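Local coordinates for phosphogluconate dehydrogenase NAD-binding putative C-terminal domain-containing protein (Sinorhizobium meliloti, PDB 4EZB) that is of unknown function but is probably an oxidoreductase, with an N-terminal Rossmann-like domain consistent with binding a dinucleotide cofactor, at residues G145-R150 with E156-L161. Numbering follows the deposited sequence.
Sequences GAVMAR and EKVPIL
Leu161 O takes the bond from Ala146 N (2.7 Å, in its carbonyl plane), and a CA-H...O contact from Gly145 CA comes from the same edge of that peptide unit. Leu161 N returns a straighter bond to Ala146 O (2.9 Å, 162° at the hydrogen), which makes Ala146 and Leu161 a hydrogen-bonded antiparallel pair. Val147 and Ile160 form the next, non-hydrogen-bonded pair, and their side chains lie side by side on one face of the sheet. A third bond, from selenomethionine Met148 N to Pro159 O (2.8 Å), prolongs the ladder beyond the strand that ends at Val147.

The bend at chi2 (-52°) brings SE of Met148 within 3.9 Å of Leu161 CD1, while Met148 CG meets Leu161 CG at 3.8 Å. Its CB rests against Pro159 CG (3.7 Å), a ring carbon that Ala149 CB also approaches. Val147 holds CG1 anti to its backbone N (chi1 -175°), placing that methyl 3.7 Å from Val158 CG2, with the two side chains crossing at about a right angle.

The segments thus form the loop end of the hairpin made by strands 141-147 and 159-163 within the mixed sheet, with Ile160 bonded through its backbone to strand 180-185, Gly145 to Asp119, and helix 190-218 packed on Met148 and Leu161.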
ATOM      1  N   GLY A 145      -4.860 -26.894  -6.043  1.00 35.19           N
ATOM      2  CA  GLY A 145      -5.702 -26.186  -5.077  1.00 32.76           C
ATOM      3  C   GLY A 145      -4.937 -25.269  -4.141  1.00 34.91           C
ATOM      4  O   GLY A 145      -3.708 -25.407  -3.946  1.00 32.97           O
ATOM      5  N   ALA A 146      -5.662 -24.336  -3.539  1.00 36.53           N
ATOM      6  CA  ALA A 146      -5.081 -23.451  -2.547  1.00 34.00           C
ATOM      7  C   ALA A 146      -6.107 -23.186  -1.463  1.00 35.53           C
ATOM      8  O   ALA A 146      -7.225 -22.734  -1.733  1.00 38.42           O
ATOM      9  CB  ALA A 146      -4.603 -22.161  -3.190  1.00 30.70           C
ATOM     10  N   VAL A 147      -5.722 -23.494  -0.237  1.00 35.96           N
ATOM     11  CA  VAL A 147      -6.622 -23.423   0.903  1.00 39.13           C
ATOM     12  C   VAL A 147      -6.591 -21.993   1.402  1.00 40.90           C
ATOM     13  O   VAL A 147      -5.515 -21.442   1.594  1.00 38.30           O
ATOM     14  CB  VAL A 147      -6.204 -24.415   1.975  1.00 39.57           C
ATOM     15  CG1 VAL A 147      -7.214 -24.429   3.126  1.00 37.78           C
ATOM     16  CG2 VAL A 147      -6.050 -25.801   1.338  1.00 38.86           C
HETATM   17  N   MSE A 148      -7.773 -21.390   1.564  1.00 42.03           N
HETATM   18  CA  MSE A 148      -7.873 -19.930   1.738  1.00 50.29           C
HETATM   19  C   MSE A 148      -8.014 -19.475   3.167  1.00 53.01           C
HETATM   20  O   MSE A 148      -7.994 -18.273   3.449  1.00 54.81           O
HETATM   21  CB  MSE A 148      -9.070 -19.361   0.966  1.00 55.63           C
HETATM   22  CG  MSE A 148      -8.925 -19.518  -0.545  1.00 68.08           C
HETATM   23 SE   MSE A 148      -7.188 -18.789  -1.153  1.00 80.92          SE
HETATM   24  CE  MSE A 148      -7.449 -16.927  -0.537  1.00 76.46           C
ATOM     25  N   ALA A 149      -8.183 -20.420   4.076  1.00 52.37           N
ATOM     26  CA  ALA A 149      -8.308 -20.108   5.492  1.00 54.40           C
ATOM     27  C   ALA A 149      -7.710 -21.251   6.285  1.00 55.90           C
ATOM     28  O   ALA A 149      -7.465 -22.326   5.739  1.00 56.09           O
ATOM     29  CB  ALA A 149      -9.780 -19.925   5.858  1.00 54.38           C
ATOM     30  N   ARG A 150      -7.499 -21.037   7.580  1.00 59.11           N
ATOM     31  CA  ARG A 150      -7.142 -22.139   8.461  1.00 63.18           C
ATOM     32  C   ARG A 150      -8.293 -23.145   8.507  1.00 60.99           C
ATOM     33  O   ARG A 150      -9.465 -22.774   8.404  1.00 58.45           O
ATOM     34  CB  ARG A 150      -6.756 -21.634   9.851  1.00 76.75           C
ATOM     35  CG  ARG A 150      -5.452 -20.840   9.872  1.00 88.23           C
ATOM     36  CD  ARG A 150      -4.719 -20.952  11.206  1.00102.36           C
ATOM     37  NE  ARG A 150      -5.455 -20.324  12.309  1.00111.59           N
ATOM     38  CZ  ARG A 150      -6.191 -20.981  13.206  1.00116.37           C
ATOM     39  NH1 ARG A 150      -6.307 -22.306  13.156  1.00114.01           N
ATOM     40  NH2 ARG A 150      -6.817 -20.306  14.162  1.00121.56           N
ATOM     41  N   GLU A 156     -14.542 -29.225   6.527  1.00 55.88           N
ATOM     42  CA  GLU A 156     -14.686 -29.534   5.097  1.00 58.05           C
ATOM     43  C   GLU A 156     -15.254 -28.394   4.218  1.00 58.26           C
ATOM     44  O   GLU A 156     -15.360 -28.539   2.988  1.00 55.21           O
ATOM     45  CB  GLU A 156     -15.528 -30.797   4.922  1.00 57.45           C
ATOM     46  CG  GLU A 156     -17.031 -30.566   4.947  1.00 61.54           C
ATOM     47  CD  GLU A 156     -17.617 -30.466   6.343  1.00 67.91           C
ATOM     48  OE1 GLU A 156     -16.980 -29.892   7.251  1.00 67.70           O
ATOM     49  OE2 GLU A 156     -18.748 -30.950   6.526  1.00 74.80           O
ATOM     50  N   LYS A 157     -15.617 -27.281   4.850  1.00 53.09           N
ATOM     51  CA  LYS A 157     -16.198 -26.147   4.147  1.00 53.68           C
ATOM     52  C   LYS A 157     -15.218 -24.983   4.095  1.00 48.97           C
ATOM     53  O   LYS A 157     -15.560 -23.866   3.697  1.00 49.75           O
ATOM     54  CB  LYS A 157     -17.509 -25.732   4.815  1.00 57.78           C
ATOM     55  CG  LYS A 157     -18.496 -26.878   4.932  1.00 59.73           C
ATOM     56  CD  LYS A 157     -19.923 -26.373   4.898  1.00 64.83           C
ATOM     57  CE  LYS A 157     -20.904 -27.506   5.138  1.00 70.26           C
ATOM     58  NZ  LYS A 157     -20.777 -28.625   4.164  1.00 71.04           N
ATOM     59  N   VAL A 158     -13.995 -25.256   4.523  1.00 43.83           N
ATOM     60  CA  VAL A 158     -12.880 -24.349   4.325  1.00 41.73           C
ATOM     61  C   VAL A 158     -12.851 -23.951   2.839  1.00 42.74           C
ATOM     62  O   VAL A 158     -13.025 -24.825   1.943  1.00 43.90           O
ATOM     63  CB  VAL A 158     -11.566 -25.024   4.805  1.00 42.19           C
ATOM     64  CG1 VAL A 158     -11.196 -26.244   3.951  1.00 42.01           C
ATOM     65  CG2 VAL A 158     -10.418 -24.035   4.907  1.00 40.74           C
ATOM     66  N   PRO A 159     -12.712 -22.637   2.571  1.00 40.72           N
ATOM     67  CA  PRO A 159     -12.633 -22.175   1.176  1.00 40.55           C
ATOM     68  C   PRO A 159     -11.362 -22.706   0.499  1.00 41.52           C
ATOM     69  O   PRO A 159     -10.241 -22.483   0.987  1.00 38.60           O
ATOM     70  CB  PRO A 159     -12.600 -20.640   1.300  1.00 39.18           C
ATOM     71  CG  PRO A 159     -12.173 -20.361   2.719  1.00 38.50           C
ATOM     72  CD  PRO A 159     -12.703 -21.515   3.536  1.00 39.34           C
ATOM     73  N   ILE A 160     -11.562 -23.451  -0.590  1.00 41.40           N
ATOM     74  CA  ILE A 160     -10.456 -23.921  -1.434  1.00 38.13           C
ATOM     75  C   ILE A 160     -10.619 -23.351  -2.843  1.00 38.35           C
ATOM     76  O   ILE A 160     -11.708 -23.387  -3.401  1.00 38.39           O
ATOM     77  CB  ILE A 160     -10.372 -25.464  -1.435  1.00 36.45           C
ATOM     78  CG1 ILE A 160      -9.965 -25.948  -0.042  1.00 33.98           C
ATOM     79  CG2 ILE A 160      -9.372 -25.957  -2.479  1.00 34.45           C
ATOM     80  CD1 ILE A 160     -10.122 -27.437   0.225  1.00 35.43           C
ATOM     81  N   LEU A 161      -9.549 -22.766  -3.389  1.00 35.14           N
ATOM     82  CA  LEU A 161      -9.511 -22.430  -4.802  1.00 31.82           C
ATOM     83  C   LEU A 161      -8.836 -23.562  -5.586  1.00 30.93           C
ATOM     84  O   LEU A 161      -7.836 -24.123  -5.127  1.00 32.03           O
ATOM     85  CB  LEU A 161      -8.774 -21.109  -5.007  1.00 32.93           C
ATOM     86  CG  LEU A 161      -9.383 -19.856  -4.303  1.00 37.20           C
ATOM     87  CD1 LEU A 161      -8.671 -18.572  -4.716  1.00 38.83           C
ATOM     88  CD2 LEU A 161     -10.888 -19.714  -4.536  1.00 35.32           C
TER